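PDB 6T2N: glycoside hydrolase family 16 protein from Akkermansia muciniphila, which probably cleaves beta-galactosidic linkages within mucin O-glycans, as an endo-acting O-glycanase of a human gut bacterium. Local coordinates for residues A308-A311 with K312-D315; E218-D222 with D223-Y227. All coordinates share one frame; numbering follows the deposited sequence.

Contact 1 (308-311 with 312-315) lies at the C-terminal part of helix 305-311, whereas contact 2 (218-222 with 223-227) leads into strand 225-231. The two do not touch: their centres are 35 Å apart and their nearest atoms about 18 Å. Strand 225-231 nevertheless relates them, since contact 2 lies at its start and the side chain of Gln310 in contact 1 is hydrogen-bonded to the backbone of Lys233, in the turn after its end. The side chain of Phe224 in contact 2 is about 7 Å from the bound calcium ion and touches Asp297, one of its ligands. Leu220 meets Asn185, which directly follows the EIDMLE sequence, the signature that carries the catalytic acids in family 16 relatives.

Contact 1: A308-A311 with K312-D315; sequences AQQA and KQFD
Gln310 and Gln313 are joined through the backbone at the C-terminal part of helix 305-311: Gln313 N donates to Gln310 O (3.1 Å), and a type I beta turn from Ala311 to Phe314 overlaps it, closed by a weak bond from Phe314 N to Ala311 O (3.4 Å). Gln313 folds back toward Gln310. With chi1 at 87° its CG sits between the backbone N and the carbonyl carbon, which lays the chain against Gln310 O. Beyond that, the two glutamines cross at a slant, Gln310 CG lying 4.1 Å from Gln313 NE2 and the amide planes only 21° apart. The Phe314 ring leans in beside the same carbonyl, Gln310 O meeting CD2 and CE2 obliquely, while Ala311 O lies at the ring edge near its plane. Lys312 touches the helix with CB and CG alone, CG being 3.6 Å from Ala308 O, and the rest of its chain leads away. The buried amide of Gln310 is satisfied at OE1 by Lys233 N, in the turn between strands 225-231 and 235-240. Its side chain also packs on Phe145, just before strand 146-153, and Phe314 rests on Arg264, in the loop leading to strand 267-275.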
loop_
_atom_site.group_PDB
_atom_site.type_symbol
_atom_site.label_atom_id
_atom_site.label_comp_id
_atom_site.label_asym_id
_atom_site.label_seq_id
_atom_site.Cartn_x
_atom_site.Cartn_y
_atom_site.Cartn_z
ATOM N N ALA A 308 21.532 0.218 -3.606
ATOM C CA ALA A 308 21.822 -1.237 -3.690
ATOM C C ALA A 308 23.016 -1.629 -2.798
ATOM O O ALA A 308 23.011 -2.780 -2.304
ATOM C CB ALA A 308 22.075 -1.572 -5.126
ATOM N N GLN A 309 23.996 -0.722 -2.643
ATOM C CA GLN A 309 25.180 -0.835 -1.738
ATOM C C GLN A 309 24.715 -1.021 -0.275
ATOM O O GLN A 309 25.118 -2.052 0.372
ATOM C CB GLN A 309 26.018 0.438 -1.899
ATOM C CG GLN A 309 27.484 0.323 -1.513
ATOM C CD GLN A 309 28.377 0.681 -2.677
ATOM O OE1 GLN A 309 27.962 1.342 -3.637
ATOM N NE2 GLN A 309 29.631 0.260 -2.587
ATOM N N GLN A 310 23.915 -0.064 0.235
ATOM C CA GLN A 310 23.466 -0.027 1.655
ATOM C C GLN A 310 22.712 -1.340 1.968
ATOM O O GLN A 310 22.881 -1.848 3.098
ATOM C CB GLN A 310 22.661 1.253 1.998
ATOM C CG GLN A 310 23.458 2.614 2.030
ATOM C CD GLN A 310 22.408 3.797 2.243
ATOM O OE1 GLN A 310 21.310 3.703 2.795
ATOM N NE2 GLN A 310 22.725 4.927 1.746
ATOM N N ALA A 311 21.967 -1.918 1.008
ATOM C CA ALA A 311 21.043 -3.072 1.189
ATOM C C ALA A 311 21.778 -4.324 1.681
ATOM O O ALA A 311 21.345 -4.975 2.655
ATOM C CB ALA A 311 20.369 -3.357 -0.139
ATOM N N LYS A 312 22.847 -4.654 0.964
ATOM C CA LYS A 312 23.706 -5.843 1.181
ATOM C C LYS A 312 24.342 -5.776 2.578
ATOM O O LYS A 312 24.812 -6.830 3.053
ATOM C CB LYS A 312 24.755 -5.909 0.056
ATOM C CG LYS A 312 24.201 -6.084 -1.364
ATOM C CD LYS A 312 23.832 -7.515 -1.734
ATOM C CE LYS A 312 25.045 -8.386 -2.007
ATOM N NZ LYS A 312 24.829 -9.780 -1.546
ATOM N N GLN A 313 24.323 -4.599 3.225
ATOM C CA GLN A 313 25.025 -4.357 4.518
ATOM C C GLN A 313 24.040 -4.278 5.706
ATOM O O GLN A 313 24.386 -3.616 6.702
ATOM C CB GLN A 313 25.987 -3.160 4.366
ATOM C CG GLN A 313 25.425 -1.751 4.609
ATOM C CD GLN A 313 26.389 -0.665 4.162
ATOM O OE1 GLN A 313 27.388 -0.967 3.515
ATOM N NE2 GLN A 313 26.106 0.617 4.484
ATOM N N PHE A 314 22.929 -5.020 5.682
ATOM C CA PHE A 314 22.016 -5.174 6.843
ATOM C C PHE A 314 21.346 -6.538 6.868
ATOM O O PHE A 314 20.781 -6.910 5.839
ATOM C CB PHE A 314 20.877 -4.170 6.787
ATOM C CG PHE A 314 21.326 -2.759 6.982
ATOM C CD1 PHE A 314 21.669 -2.309 8.242
ATOM C CD2 PHE A 314 21.452 -1.908 5.913
ATOM C CE1 PHE A 314 22.137 -1.017 8.433
ATOM C CE2 PHE A 314 21.880 -0.610 6.103
ATOM C CZ PHE A 314 22.231 -0.161 7.359
ATOM N N ASP A 315 21.328 -7.194 8.027
ATOM C CA ASP A 315 20.628 -8.490 8.222
ATOM C C ASP A 315 19.165 -8.221 7.862
ATOM O O ASP A 315 18.471 -7.503 8.579
ATOM C CB ASP A 315 20.870 -9.053 9.633
ATOM C CG ASP A 315 20.011 -10.254 10.028
ATOM O OD1 ASP A 315 19.246 -10.797 9.138
ATOM O OD2 ASP A 315 20.080 -10.637 11.233
#

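Contact 2: E218-D222 with D223-Y227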
loop_
_atom_site.group_PDB
_atom_site.type_symbol
_atom_site.label_atom_id
_atom_site.label_comp_id
_atom_site.label_asym_id
_atom_site.label_seq_id
_atom_site.Cartn_x
_atom_site.Cartn_y
_atom_site.Cartn_z
ATOM N N GLU A 218 -6.682 20.058 -3.962
ATOM C CA GLU A 218 -8.090 20.425 -4.267
ATOM C C GLU A 218 -8.553 19.687 -5.530
ATOM O O GLU A 218 -7.785 19.646 -6.498
ATOM C CB GLU A 218 -8.225 21.934 -4.375
ATOM C CG GLU A 218 -9.136 22.524 -3.325
ATOM C CD GLU A 218 -9.650 23.854 -3.848
ATOM O OE1 GLU A 218 -8.818 24.752 -4.118
ATOM O OE2 GLU A 218 -10.864 23.966 -4.074
ATOM N N ASN A 219 -9.749 19.086 -5.483
ATOM C CA ASN A 219 -10.263 18.084 -6.461
ATOM C C ASN A 219 -9.164 17.062 -6.821
ATOM O O ASN A 219 -8.611 17.111 -7.922
ATOM C CB ASN A 219 -10.849 18.803 -7.672
ATOM C CG ASN A 219 -11.617 20.062 -7.315
ATOM O OD1 ASN A 219 -11.122 21.166 -7.504
ATOM N ND2 ASN A 219 -12.828 19.911 -6.813
ATOM N N LEU A 220 -8.847 16.154 -5.907
ATOM C CA LEU A 220 -7.677 15.244 -6.017
ATOM C C LEU A 220 -8.073 14.055 -6.895
ATOM O O LEU A 220 -7.182 13.268 -7.389
ATOM C CB LEU A 220 -7.307 14.844 -4.581
ATOM C CG LEU A 220 -6.495 13.569 -4.391
ATOM C CD1 LEU A 220 -5.059 13.786 -4.831
ATOM C CD2 LEU A 220 -6.569 13.112 -2.943
ATOM N N SER A 221 -9.386 13.896 -7.032
ATOM C CA SER A 221 -10.009 12.804 -7.809
ATOM C C SER A 221 -10.009 13.187 -9.289
ATOM O O SER A 221 -10.063 12.273 -10.099
ATOM C CB SER A 221 -11.376 12.513 -7.314
ATOM O OG SER A 221 -12.123 13.713 -7.285
ATOM N N ASP A 222 -9.899 14.465 -9.644
ATOM C CA ASP A 222 -9.893 14.851 -11.087
ATOM C C ASP A 222 -8.690 14.212 -11.806
ATOM O O ASP A 222 -8.925 13.325 -12.664
ATOM C CB ASP A 222 -9.929 16.364 -11.326
ATOM C CG ASP A 222 -11.180 17.053 -10.798
ATOM O OD1 ASP A 222 -11.996 16.388 -10.085
ATOM O OD2 ASP A 222 -11.317 18.259 -11.084
ATOM N N ASP A 223 -7.452 14.607 -11.471
ATOM C CA ASP A 223 -6.245 14.123 -12.198
ATOM C C ASP A 223 -5.498 13.029 -11.440
ATOM O O ASP A 223 -5.758 12.773 -10.240
ATOM C CB ASP A 223 -5.238 15.219 -12.491
ATOM C CG ASP A 223 -5.844 16.369 -13.251
ATOM O OD1 ASP A 223 -6.571 16.137 -14.240
ATOM O OD2 ASP A 223 -5.599 17.479 -12.834
ATOM N N PHE A 224 -4.636 12.377 -12.209
ATOM C CA PHE A 224 -3.580 11.453 -11.758
ATOM C C PHE A 224 -2.530 12.271 -10.992
ATOM O O PHE A 224 -2.184 13.414 -11.375
ATOM C CB PHE A 224 -2.928 10.778 -12.973
ATOM C CG PHE A 224 -3.608 9.563 -13.558
ATOM C CD1 PHE A 224 -4.640 9.687 -14.475
ATOM C CD2 PHE A 224 -3.183 8.288 -13.213
ATOM C CE1 PHE A 224 -5.243 8.564 -15.018
ATOM C CE2 PHE A 224 -3.800 7.160 -13.739
ATOM C CZ PHE A 224 -4.827 7.299 -14.651
ATOM N N HIS A 225 -1.991 11.673 -9.940
ATOM C CA HIS A 225 -0.894 12.228 -9.130
ATOM C C HIS A 225 0.128 11.138 -8.873
ATOM O O HIS A 225 -0.279 9.989 -8.674
ATOM C CB HIS A 225 -1.479 12.755 -7.856
ATOM C CG HIS A 225 -2.376 13.910 -8.087
ATOM N ND1 HIS A 225 -3.738 13.773 -8.087
ATOM C CD2 HIS A 225 -2.111 15.216 -8.270
ATOM C CE1 HIS A 225 -4.295 14.950 -8.287
ATOM N NE2 HIS A 225 -3.308 15.851 -8.385
ATOM N N THR A 226 1.412 11.500 -8.906
ATOM C CA THR A 226 2.547 10.589 -8.622
ATOM C C THR A 226 2.853 10.597 -7.125
ATOM O O THR A 226 3.002 11.701 -6.528
ATOM C CB THR A 226 3.788 11.000 -9.390
ATOM O OG1 THR A 226 3.406 11.398 -10.707
ATOM C CG2 THR A 226 4.776 9.861 -9.401
ATOM N N TYR A 227 2.874 9.408 -6.537
ATOM C CA TYR A 227 3.151 9.177 -5.102
ATOM C C TYR A 227 4.564 8.607 -5.060
ATOM O O TYR A 227 4.838 7.683 -5.783
ATOM C CB TYR A 227 2.046 8.298 -4.506
ATOM C CG TYR A 227 0.666 8.909 -4.541
ATOM C CD1 TYR A 227 0.251 9.842 -3.606
ATOM C CD2 TYR A 227 -0.234 8.580 -5.540
ATOM C CE1 TYR A 227 -1.010 10.426 -3.650
ATOM C CE2 TYR A 227 -1.498 9.162 -5.607
ATOM C CZ TYR A 227 -1.900 10.090 -4.657
ATOM O OH TYR A 227 -3.151 10.654 -4.732
#
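Leu220 packs against His225 and Tyr227 in a local, mainly van der Waals contact, formed where the loop after strand 211-216 turns into strand 225-231. No hydrogen bond joins the two segments. Leu220 does most of the work through one methyl: CD1 lies 3.5 Å from His225 ND1 and 3.7 Å from Tyr227 OH, so one methyl touches the imidazole and the tyrosine hydroxyl. Its chi1 of 159° carries CG trans to the backbone N and swings the branch across to the strand. The leucine carbonyl contributes as well, Leu220 O lying at the edge of the imidazole, near the ring plane, 3.5 Å from His225 CE1. The loop itself is drawn round by a weak backbone bond from Asp222 N to Asn219 O (3.4 Å), and Leu220 N is held from outside by Asp191 OD1. This connection passes from the mixed sheet, to which strand 211-216 belongs, to the antiparallel one containing 225-231, the two sheets of the beta-sandwich jelly roll characteristic of glycoside hydrolase family 16. His225 and Tyr227, two residues apart on the strand, both rest on Val240 of strand 235-240, and their backbones bond to Ala152 and Val150 of strand 146-153. Phe224 and Thr226 alternate with them: Phe224 packs on Leu295 and Thr226 on Tyr298, both of strand 292-302. In the exposed loop, Asp222 OD2 and Asp223 OD2, of like charge, are 6.0 Å apart.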